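PDB 4LES: protein - conserved hypothetical from Bacillus anthracis, which is of unknown function but folds into a compact, mostly beta domain of packed antiparallel sheets with two short helices. Local coordinates for residues A[80-85]-A[129-134]; A[87-92]-A[114-119]; A[96-101]-A[155-160]; A[135-140]-A[179-184]. All blocks are in the same frame, centred on the assembly; numbering follows the deposited sequence.

The four contacts follow the sheet of strands 69-79, 83-96, 110-121 and 174-184. Interaction 2 pairs its two inner strands, its centre about 4 Å from that of the chain. Measured between centres, interaction 1, at the start of strand 83-96, lies about 15 Å from interaction 2; interaction 4, joining outer strand 174-184 to strand 135-139 of a second sheet, about 11 Å; and interaction 3, packing the end of helix 149-158 against the loop after strand 83-96, about 16 Å. Along the chain, interaction 2 is nested inside interaction 1, interaction 4 follows both, and interaction 3 interleaves with all three. A helix thus covers one face of the sheet, strand 135-139 the other.

Interaction 1: residues A[80-85]-A[129-134]; sequences TPKFDV and LAFLPS. With EOH (ethanol), chain D.
The beta hairpin formed by strands 69-79 and 83-96 places F83 just past its turn, where the ring packs on L132 and P133 in the loop after the 3-10 segment 129-131. CG of F83 stands anti to its own carbonyl carbon (chi1 -56°), which carries the ring toward this loop. L132 reaches over one ring face with CD2, a CH-pi contact 3.9 Å from the F83 centroid and 25° off the normal. The methyl is shifted toward the rim, as the 3.5 Å between L132 CD2 and F83 CD1 confirms.

P133 wedges in next to it. Its CD lies 3.6 Å from F83 CD2, while its CG fits between V85 CG2 at 3.6 Å and T80 OG1 at 3.4 Å, so three side chains of the hairpin border one pyrrolidine ring. L169 and M127 also touch F83 and extend this apolar packing.

Farther out, K82, its chain extended, ends with NZ over one face of the F131 ring. The geometry is that of a cation-pi contact, K82 NZ standing 4.1 Å from the F131 centroid and 29° off the normal. Both side chains also touch crystal neighbours, so the lattice may favour this pose. The turn itself is closed by T80 N, 2.9 Å from F83 O, to which T80 OG1 also donates, unusually short at 2.5 Å and doubtful in length.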
# COMPACT_ATOMS: atom_id res chain seq x y z
N THR A 80 12.77 -10.48 -4.14
CA THR A 80 12.50 -11.62 -3.26
C THR A 80 12.64 -12.80 -4.20
O THR A 80 12.68 -12.63 -5.42
CB THR A 80 11.10 -11.58 -2.59
OG1 THR A 80 10.05 -11.82 -3.55
CG2 THR A 80 10.89 -10.26 -1.90
N PRO A 81 12.76 -14.01 -3.63
CA PRO A 81 12.99 -15.18 -4.48
C PRO A 81 11.98 -15.37 -5.62
O PRO A 81 12.38 -15.67 -6.73
CB PRO A 81 12.90 -16.35 -3.48
CG PRO A 81 13.24 -15.75 -2.15
CD PRO A 81 12.70 -14.35 -2.19
N LYS A 82 10.70 -15.19 -5.35
CA LYS A 82 9.69 -15.43 -6.39
C LYS A 82 9.15 -14.19 -7.07
O LYS A 82 8.69 -14.26 -8.22
CB LYS A 82 8.52 -16.20 -5.78
CG LYS A 82 8.88 -17.58 -5.26
CD LYS A 82 7.70 -18.17 -4.47
CE LYS A 82 7.93 -19.63 -4.13
NZ LYS A 82 6.76 -20.19 -3.39
N PHE A 83 9.24 -13.05 -6.38
CA PHE A 83 8.67 -11.80 -6.84
C PHE A 83 9.57 -10.57 -6.64
O PHE A 83 10.26 -10.46 -5.64
CB PHE A 83 7.39 -11.51 -6.02
CG PHE A 83 6.34 -12.61 -6.06
CD1 PHE A 83 5.36 -12.62 -7.04
CD2 PHE A 83 6.33 -13.62 -5.11
CE1 PHE A 83 4.40 -13.62 -7.08
CE2 PHE A 83 5.37 -14.64 -5.15
CZ PHE A 83 4.41 -14.65 -6.14
N ASP A 84 9.51 -9.64 -7.59
CA ASP A 84 10.13 -8.31 -7.45
C ASP A 84 8.98 -7.42 -7.05
O ASP A 84 8.00 -7.32 -7.79
CB ASP A 84 10.75 -7.79 -8.75
CG ASP A 84 12.14 -8.39 -9.01
OD1 ASP A 84 12.74 -8.93 -8.05
OD2 ASP A 84 12.61 -8.32 -10.16
N VAL A 85 9.09 -6.80 -5.88
CA VAL A 85 8.05 -5.95 -5.35
C VAL A 85 8.44 -4.49 -5.50
O VAL A 85 9.48 -4.07 -5.00
CB VAL A 85 7.82 -6.26 -3.86
CG1 VAL A 85 6.79 -5.30 -3.28
CG2 VAL A 85 7.38 -7.70 -3.68
N LEU A 129 -0.93 -16.03 -5.58
CA LEU A 129 -1.09 -14.70 -5.06
C LEU A 129 -0.80 -14.71 -3.56
O LEU A 129 -0.25 -13.75 -3.01
CB LEU A 129 -2.54 -14.26 -5.30
CG LEU A 129 -2.86 -12.79 -5.41
CD1 LEU A 129 -2.18 -12.26 -6.66
CD2 LEU A 129 -4.37 -12.58 -5.47
N ALA A 130 -1.16 -15.81 -2.91
CA ALA A 130 -0.93 -15.99 -1.47
C ALA A 130 0.56 -15.87 -1.11
O ALA A 130 0.90 -15.51 0.01
CB ALA A 130 -1.47 -17.34 -1.01
N PHE A 131 1.45 -16.18 -2.05
CA PHE A 131 2.87 -16.06 -1.76
C PHE A 131 3.43 -14.67 -2.03
O PHE A 131 4.60 -14.47 -1.86
CB PHE A 131 3.67 -17.11 -2.50
CG PHE A 131 3.29 -18.54 -2.14
CD1 PHE A 131 3.10 -18.93 -0.81
CD2 PHE A 131 3.19 -19.50 -3.12
CE1 PHE A 131 2.78 -20.24 -0.48
CE2 PHE A 131 2.89 -20.83 -2.79
CZ PHE A 131 2.68 -21.20 -1.47
N LEU A 132 2.62 -13.70 -2.46
CA LEU A 132 3.16 -12.34 -2.63
C LEU A 132 3.78 -11.85 -1.34
O LEU A 132 3.20 -12.03 -0.28
CB LEU A 132 2.09 -11.35 -3.06
CG LEU A 132 1.88 -11.18 -4.56
CD1 LEU A 132 0.69 -10.24 -4.79
CD2 LEU A 132 3.12 -10.59 -5.20
N PRO A 133 4.97 -11.23 -1.40
CA PRO A 133 5.56 -10.79 -0.16
C PRO A 133 4.74 -9.75 0.58
O PRO A 133 4.06 -8.93 -0.03
CB PRO A 133 6.89 -10.17 -0.61
CG PRO A 133 7.22 -10.87 -1.88
CD PRO A 133 5.89 -11.09 -2.54
N SER A 134 4.85 -9.76 1.90
CA SER A 134 4.21 -8.77 2.73
C SER A 134 4.81 -7.37 2.49
O SER A 134 6.02 -7.21 2.26
CB SER A 134 4.45 -9.12 4.20
OG SER A 134 5.85 -9.12 4.48
C1 EOH D . 11.82 -6.05 -12.79
C2 EOH D . 12.03 -7.40 -13.46
O EOH D . 11.15 -6.22 -11.53

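Interaction 2: residues A[87-92]-A[114-119]; sequences VKRVVE and VVEAEG. With PO4 (phosphate ion), chain E.
R89 turns its CG into the position between its backbone N and carbonyl carbon (chi1 52°) and then runs extended to NE, while E116 sets CG anti to its carbonyl carbon (chi1 -70°). The two side chains therefore travel side by side from adjacent strands and end in a two-point salt bridge, with R89 NE 2.7 Å from E116 OE1 and R89 NH2 3.0 Å from E116 OE2. Both oxygens lie close to the guanidinium plane, yet they are approached from above the carboxylate plane; the two planes are 51° apart. NH2 also donates to phosphate O3 at 3.1 Å, an ion probably left by the crystallisation liquor.

The strands are antiparallel, with a classic beta bulge in which K88 and R89 together face E116: K88 N reaches E116 O at 2.8 Å and E116 N reaches R89 O at 2.9 Å. Beyond the bulge, regular pairing returns in the mutual backbone bonds of V91 and V114, where V91 N lies 2.8 Å from V114 O. K88 extends to E118, its NZ meeting OE1 at 2.7 Å, again from above the carboxylate.

E71 of strand 69-79 takes R89 NH1, and E116 OE2 also bonds the hydroxyl of Y155. Helix 149-158 thus covers the R89, E116 and V114 face, while on the other face V115 touches V135 of strand 135-139 and Y181 of strand 174-184.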
# COMPACT_ATOMS: atom_id res chain seq x y z
N VAL A 87 7.63 -0.59 -4.70
CA VAL A 87 6.90 0.33 -3.85
C VAL A 87 6.99 1.69 -4.55
O VAL A 87 8.06 2.22 -4.77
CB VAL A 87 7.46 0.40 -2.43
CG1 VAL A 87 6.66 1.38 -1.59
CG2 VAL A 87 7.37 -0.99 -1.80
N LYS A 88 5.84 2.24 -4.91
CA LYS A 88 5.86 3.47 -5.67
C LYS A 88 5.82 4.66 -4.78
O LYS A 88 6.72 5.46 -4.79
CB LYS A 88 4.70 3.48 -6.64
CG LYS A 88 4.77 2.33 -7.62
CD LYS A 88 3.55 2.34 -8.52
CE LYS A 88 3.68 1.27 -9.58
NZ LYS A 88 2.47 1.17 -10.45
N ARG A 89 4.80 4.79 -3.99
CA ARG A 89 4.72 5.92 -3.11
C ARG A 89 3.84 5.62 -1.95
O ARG A 89 3.11 4.62 -1.94
CB ARG A 89 4.22 7.13 -3.86
CG ARG A 89 2.94 6.90 -4.61
CD ARG A 89 2.47 8.18 -5.35
NE ARG A 89 1.10 7.90 -5.77
CZ ARG A 89 0.14 8.78 -6.04
NH1 ARG A 89 0.36 10.09 -6.00
NH2 ARG A 89 -1.06 8.32 -6.38
N VAL A 90 3.93 6.49 -0.95
CA VAL A 90 3.09 6.42 0.23
C VAL A 90 2.36 7.76 0.21
O VAL A 90 2.99 8.79 0.01
CB VAL A 90 3.91 6.28 1.51
CG1 VAL A 90 3.00 6.39 2.72
CG2 VAL A 90 4.67 4.96 1.52
N VAL A 91 1.05 7.74 0.40
CA VAL A 91 0.24 8.97 0.37
C VAL A 91 -0.60 9.13 1.62
O VAL A 91 -1.28 8.21 2.04
CB VAL A 91 -0.71 8.94 -0.83
CG1 VAL A 91 -1.54 10.23 -0.89
CG2 VAL A 91 0.09 8.78 -2.11
N GLU A 92 -0.54 10.31 2.21
CA GLU A 92 -1.31 10.66 3.39
C GLU A 92 -2.47 11.48 2.89
O GLU A 92 -2.26 12.54 2.28
CB GLU A 92 -0.44 11.49 4.35
CG GLU A 92 -1.15 12.00 5.58
CD GLU A 92 -0.25 12.85 6.47
OE1 GLU A 92 0.85 13.26 6.04
OE2 GLU A 92 -0.65 13.12 7.62
N VAL A 114 -1.86 5.53 2.40
CA VAL A 114 -1.92 4.58 1.29
C VAL A 114 -0.51 4.21 0.87
O VAL A 114 0.30 5.08 0.61
CB VAL A 114 -2.60 5.20 0.06
CG1 VAL A 114 -2.66 4.20 -1.10
CG2 VAL A 114 -3.99 5.70 0.41
N VAL A 115 -0.20 2.92 0.84
CA VAL A 115 1.09 2.44 0.33
C VAL A 115 0.80 1.80 -1.04
O VAL A 115 0.12 0.77 -1.13
CB VAL A 115 1.73 1.40 1.28
CG1 VAL A 115 3.02 0.86 0.71
CG2 VAL A 115 1.99 1.99 2.67
N GLU A 116 1.26 2.43 -2.11
CA GLU A 116 1.10 1.88 -3.46
C GLU A 116 2.26 0.94 -3.78
O GLU A 116 3.42 1.34 -3.76
CB GLU A 116 1.08 3.00 -4.49
CG GLU A 116 -0.17 3.85 -4.44
CD GLU A 116 -0.21 4.89 -5.54
OE1 GLU A 116 0.87 5.24 -6.09
OE2 GLU A 116 -1.32 5.38 -5.85
N ALA A 117 1.94 -0.29 -4.09
CA ALA A 117 2.93 -1.30 -4.36
C ALA A 117 2.45 -2.26 -5.41
O ALA A 117 1.26 -2.33 -5.71
CB ALA A 117 3.21 -2.08 -3.08
N GLU A 118 3.38 -3.00 -5.98
CA GLU A 118 3.02 -4.04 -6.94
C GLU A 118 4.05 -5.17 -6.94
O GLU A 118 5.19 -4.97 -6.54
CB GLU A 118 2.82 -3.42 -8.32
CG GLU A 118 4.03 -2.71 -8.89
CD GLU A 118 3.70 -2.02 -10.21
OE1 GLU A 118 2.57 -1.49 -10.33
OE2 GLU A 118 4.56 -2.01 -11.11
N GLY A 119 3.63 -6.37 -7.33
CA GLY A 119 4.51 -7.52 -7.36
C GLY A 119 4.53 -8.15 -8.73
O GLY A 119 3.50 -8.25 -9.37
P PO4 E . -3.22 11.22 -6.35
O1 PO4 E . -3.05 10.24 -5.21
O2 PO4 E . -2.28 12.39 -6.19
O3 PO4 E . -2.88 10.51 -7.62
O4 PO4 E . -4.63 11.72 -6.38

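Interaction 3: residues A[96-101]-A[155-160]; sequences VGKESI and YDVEKG. With PO4 (phosphate ion), chain E.
E158 and G97 make the polar centre of this contact: G97 N donates to E158 OE1 over 2.9 Å with an N-H...O angle of 163°. The donor comes in from above the carboxylate, 47° out of its plane. CG of E158 is anti to the backbone N (chi1 176°) and the chain continues extended, laying its methylenes along the G97 peptide before the carboxylate closes on the amide. The other oxygen, OE2, forms a salt bridge with R93, so each carboxylate oxygen has a partner.

Apolar contacts flank this bond. K98 lays CG against E158 CA at 3.6 Å and bends onward, bringing its CE to within 4.0 Å of V157 CG1. The same methyl meets I101 CD1 at 3.7 Å. Toward the sheet, V96 CG1 approaches the Y155 ring obliquely, 3.9 Å from its CD1.

The helix stops just here in a Schellman motif, with G160 at positive phi and its N bonded to V157 O at 2.9 Å. K159, the first residue past the helix, passes its CG over one face of the Y155 ring and sends NZ to phosphate O3 in a weak bond of 3.1 Å.

Y155 anchors the helix above the four-stranded sheet, its side chain resting on R93 of strand 83-96, on V114 of strand 110-121 and on N178 and V180 of strand 174-184.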
# COMPACT_ATOMS: atom_id res chain seq x y z
N VAL A 96 -10.80 8.52 0.51
CA VAL A 96 -10.62 7.60 -0.62
C VAL A 96 -11.99 7.37 -1.26
O VAL A 96 -13.01 7.54 -0.59
CB VAL A 96 -9.97 6.23 -0.23
CG1 VAL A 96 -8.54 6.42 0.25
CG2 VAL A 96 -10.81 5.49 0.81
N GLY A 97 -12.00 7.00 -2.53
CA GLY A 97 -13.25 6.70 -3.25
C GLY A 97 -13.51 7.61 -4.44
O GLY A 97 -12.65 8.40 -4.82
N LYS A 98 -14.70 7.44 -5.03
CA LYS A 98 -15.15 8.27 -6.17
C LYS A 98 -16.51 8.83 -5.85
O LYS A 98 -17.27 8.25 -5.07
CB LYS A 98 -15.31 7.48 -7.46
CG LYS A 98 -14.06 6.84 -8.02
CD LYS A 98 -14.25 6.52 -9.48
CE LYS A 98 -15.41 5.58 -9.72
NZ LYS A 98 -15.80 5.65 -11.14
N GLU A 99 -16.84 9.92 -6.52
CA GLU A 99 -18.12 10.57 -6.32
C GLU A 99 -19.29 9.64 -6.70
O GLU A 99 -20.33 9.65 -6.04
CB GLU A 99 -18.16 11.84 -7.15
CG GLU A 99 -19.34 12.72 -6.86
CD GLU A 99 -19.25 14.04 -7.61
OE1 GLU A 99 -20.09 14.93 -7.36
OE2 GLU A 99 -18.33 14.18 -8.44
N SER A 100 -19.10 8.84 -7.75
CA SER A 100 -20.13 7.89 -8.21
C SER A 100 -20.38 6.78 -7.17
O SER A 100 -21.52 6.51 -6.82
CB SER A 100 -19.72 7.28 -9.55
OG SER A 100 -18.46 6.63 -9.46
N ILE A 101 -19.31 6.15 -6.68
CA ILE A 101 -19.43 5.09 -5.68
C ILE A 101 -19.40 5.59 -4.23
O ILE A 101 -19.35 4.78 -3.31
CB ILE A 101 -18.28 4.06 -5.83
CG1 ILE A 101 -16.94 4.66 -5.34
CG2 ILE A 101 -18.18 3.59 -7.27
CD1 ILE A 101 -15.80 3.67 -5.15
N TYR A 155 -10.13 2.76 -2.72
CA TYR A 155 -8.98 3.42 -3.35
C TYR A 155 -8.67 2.76 -4.67
O TYR A 155 -8.28 3.43 -5.62
CB TYR A 155 -7.76 3.39 -2.45
CG TYR A 155 -6.58 4.11 -3.04
CD1 TYR A 155 -6.47 5.49 -2.93
CD2 TYR A 155 -5.60 3.43 -3.73
CE1 TYR A 155 -5.39 6.16 -3.47
CE2 TYR A 155 -4.52 4.09 -4.28
CZ TYR A 155 -4.42 5.47 -4.14
OH TYR A 155 -3.36 6.13 -4.68
N ASP A 156 -8.85 1.44 -4.75
CA ASP A 156 -8.59 0.71 -5.99
C ASP A 156 -9.58 1.09 -7.09
O ASP A 156 -9.18 1.29 -8.24
CB ASP A 156 -8.58 -0.80 -5.75
CG ASP A 156 -7.36 -1.26 -4.93
OD1 ASP A 156 -6.35 -0.52 -4.84
OD2 ASP A 156 -7.42 -2.38 -4.39
N VAL A 157 -10.87 1.20 -6.75
CA VAL A 157 -11.89 1.65 -7.71
C VAL A 157 -11.59 3.12 -8.06
O VAL A 157 -11.65 3.52 -9.22
CB VAL A 157 -13.33 1.51 -7.17
CG1 VAL A 157 -14.34 2.11 -8.16
CG2 VAL A 157 -13.66 0.04 -6.92
N GLU A 158 -11.26 3.92 -7.05
CA GLU A 158 -10.89 5.30 -7.28
C GLU A 158 -9.83 5.40 -8.39
O GLU A 158 -9.89 6.30 -9.23
CB GLU A 158 -10.36 5.91 -5.99
CG GLU A 158 -9.87 7.34 -6.17
CD GLU A 158 -9.28 7.91 -4.91
OE1 GLU A 158 -9.48 7.33 -3.82
OE2 GLU A 158 -8.62 8.95 -5.01
N LYS A 159 -8.88 4.48 -8.40
CA LYS A 159 -7.80 4.48 -9.40
C LYS A 159 -8.09 3.68 -10.68
O LYS A 159 -7.20 3.53 -11.51
CB LYS A 159 -6.48 3.98 -8.76
CG LYS A 159 -5.97 4.88 -7.62
CD LYS A 159 -5.68 6.29 -8.11
CE LYS A 159 -5.46 7.26 -6.96
NZ LYS A 159 -5.31 8.67 -7.42
N GLY A 160 -9.31 3.17 -10.83
CA GLY A 160 -9.68 2.38 -12.01
C GLY A 160 -9.14 0.95 -11.96
O GLY A 160 -9.00 0.30 -12.99
P PO4 E . -3.22 11.22 -6.35
O1 PO4 E . -3.05 10.24 -5.21
O2 PO4 E . -2.28 12.39 -6.19
O3 PO4 E . -2.88 10.51 -7.62
O4 PO4 E . -4.63 11.72 -6.38

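Interaction 4: residues A[135-140]-A[179-184]; sequences VDLVDE and KVYVIN
Y181 bridges two sheets packed face to face as in a beta sandwich: strands 135-139 and 179-184 run nearly parallel, at 27°, with their axes 8.6 Å apart, a spacing that side chains rather than backbone bonds must fill. Its CG lies anti to the carbonyl carbon (chi1 -48°), which sends the ring toward the other strand. At the root, L137 CD2 lies alongside Y181 CB, CG and CD1. Farther along, L137 CB sits over one ring face, 3.9 Å from the Y181 centroid and 19° off the normal, a CH-pi contact in which Y181 CE1 comes within 3.6 Å of that carbon. L137 and Y181 overlap head to tail, each running toward the other's strand. At the tip, Y181 OH is hydrogen-bonded over 2.6 Å to a water in the ring plane, and this water also lies 2.5 Å from D136 OD1, a short approach that may be a bond.

I183 continues the apolar layer, with CG1 4.0 Å from L137 CD2, and Y145 touches both Y181 and I183. At the other end K179 bends at chi2, bringing CE to 3.3 Å from V135 O. Its NZ reaches, weakly, a second water that accepts from V135 N at 2.7 Å.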
# COMPACT_ATOMS: atom_id res chain seq x y z
N VAL A 135 3.96 -6.36 2.53
CA VAL A 135 4.38 -4.97 2.43
C VAL A 135 3.63 -4.31 3.58
O VAL A 135 2.41 -4.23 3.54
CB VAL A 135 3.99 -4.31 1.08
CG1 VAL A 135 4.37 -2.84 1.08
CG2 VAL A 135 4.64 -5.03 -0.10
N ASP A 136 4.35 -3.86 4.60
CA ASP A 136 3.72 -3.25 5.76
C ASP A 136 4.23 -1.87 6.12
O ASP A 136 5.40 -1.57 5.96
CB ASP A 136 3.96 -4.10 6.98
CG ASP A 136 3.35 -5.48 6.86
OD1 ASP A 136 2.18 -5.61 6.43
OD2 ASP A 136 4.06 -6.41 7.19
N LEU A 137 3.31 -1.05 6.60
CA LEU A 137 3.59 0.24 7.12
C LEU A 137 4.03 0.01 8.54
O LEU A 137 3.31 -0.65 9.31
CB LEU A 137 2.35 1.11 7.09
CG LEU A 137 2.53 2.49 7.71
CD1 LEU A 137 3.42 3.35 6.81
CD2 LEU A 137 1.17 3.12 7.92
N VAL A 138 5.18 0.56 8.91
CA VAL A 138 5.73 0.35 10.26
C VAL A 138 6.19 1.66 10.86
O VAL A 138 6.76 2.51 10.15
CB VAL A 138 6.92 -0.61 10.22
CG1 VAL A 138 7.41 -0.92 11.63
CG2 VAL A 138 6.52 -1.90 9.53
N ASP A 139 5.91 1.84 12.15
CA ASP A 139 6.30 3.08 12.84
C ASP A 139 7.65 2.93 13.53
O ASP A 139 8.27 1.89 13.40
CB ASP A 139 5.20 3.54 13.82
CG ASP A 139 4.95 2.58 14.97
OD1 ASP A 139 5.84 1.80 15.37
OD2 ASP A 139 3.83 2.65 15.51
N GLU A 140 8.10 3.96 14.23
CA GLU A 140 9.41 3.90 14.92
C GLU A 140 9.40 2.93 16.13
O GLU A 140 10.44 2.53 16.61
CB GLU A 140 9.90 5.31 15.29
CG GLU A 140 9.00 6.04 16.27
CD GLU A 140 9.21 7.56 16.31
OE1 GLU A 140 9.93 8.11 15.44
OE2 GLU A 140 8.64 8.21 17.20
N LYS A 179 -2.10 -0.92 -0.23
CA LYS A 179 -2.58 -1.09 1.15
C LYS A 179 -3.08 0.26 1.64
O LYS A 179 -2.47 1.30 1.32
CB LYS A 179 -1.45 -1.47 2.10
CG LYS A 179 -0.48 -2.52 1.62
CD LYS A 179 -1.12 -3.86 1.49
CE LYS A 179 -0.01 -4.88 1.35
NZ LYS A 179 -0.48 -6.14 0.77
N VAL A 180 -4.13 0.26 2.44
CA VAL A 180 -4.65 1.49 3.00
C VAL A 180 -4.82 1.33 4.50
O VAL A 180 -5.52 0.43 4.97
CB VAL A 180 -5.97 1.92 2.34
CG1 VAL A 180 -6.48 3.22 2.93
CG2 VAL A 180 -5.78 2.06 0.84
N TYR A 181 -4.18 2.22 5.25
CA TYR A 181 -4.25 2.21 6.71
C TYR A 181 -4.92 3.45 7.25
O TYR A 181 -4.93 4.51 6.62
CB TYR A 181 -2.84 2.10 7.29
CG TYR A 181 -1.99 1.02 6.66
CD1 TYR A 181 -1.25 1.28 5.51
CD2 TYR A 181 -1.94 -0.26 7.18
CE1 TYR A 181 -0.46 0.31 4.91
CE2 TYR A 181 -1.15 -1.25 6.59
CZ TYR A 181 -0.42 -0.96 5.45
OH TYR A 181 0.37 -1.93 4.86
N VAL A 182 -5.52 3.32 8.43
CA VAL A 182 -6.14 4.44 9.11
C VAL A 182 -5.21 4.72 10.29
O VAL A 182 -5.09 3.91 11.19
CB VAL A 182 -7.58 4.14 9.56
CG1 VAL A 182 -8.12 5.26 10.44
CG2 VAL A 182 -8.47 3.96 8.34
N ILE A 183 -4.54 5.87 10.27
CA ILE A 183 -3.55 6.21 11.27
C ILE A 183 -3.85 7.53 11.95
O ILE A 183 -4.44 8.42 11.34
CB ILE A 183 -2.16 6.33 10.60
CG1 ILE A 183 -1.80 5.05 9.86
CG2 ILE A 183 -1.07 6.65 11.61
CD1 ILE A 183 -1.65 3.85 10.77
N ASN A 184 -3.44 7.66 13.22
CA ASN A 184 -3.58 8.91 13.95
C ASN A 184 -2.69 9.93 13.26
O ASN A 184 -1.49 9.71 13.13
CB ASN A 184 -3.14 8.74 15.40
CG ASN A 184 -3.32 10.00 16.22
OD1 ASN A 184 -2.81 11.08 15.89
ND2 ASN A 184 -4.02 9.87 17.33
O HOH W 1 1.42 -7.06 3.29
O HOH W 2 0.09 -4.32 5.83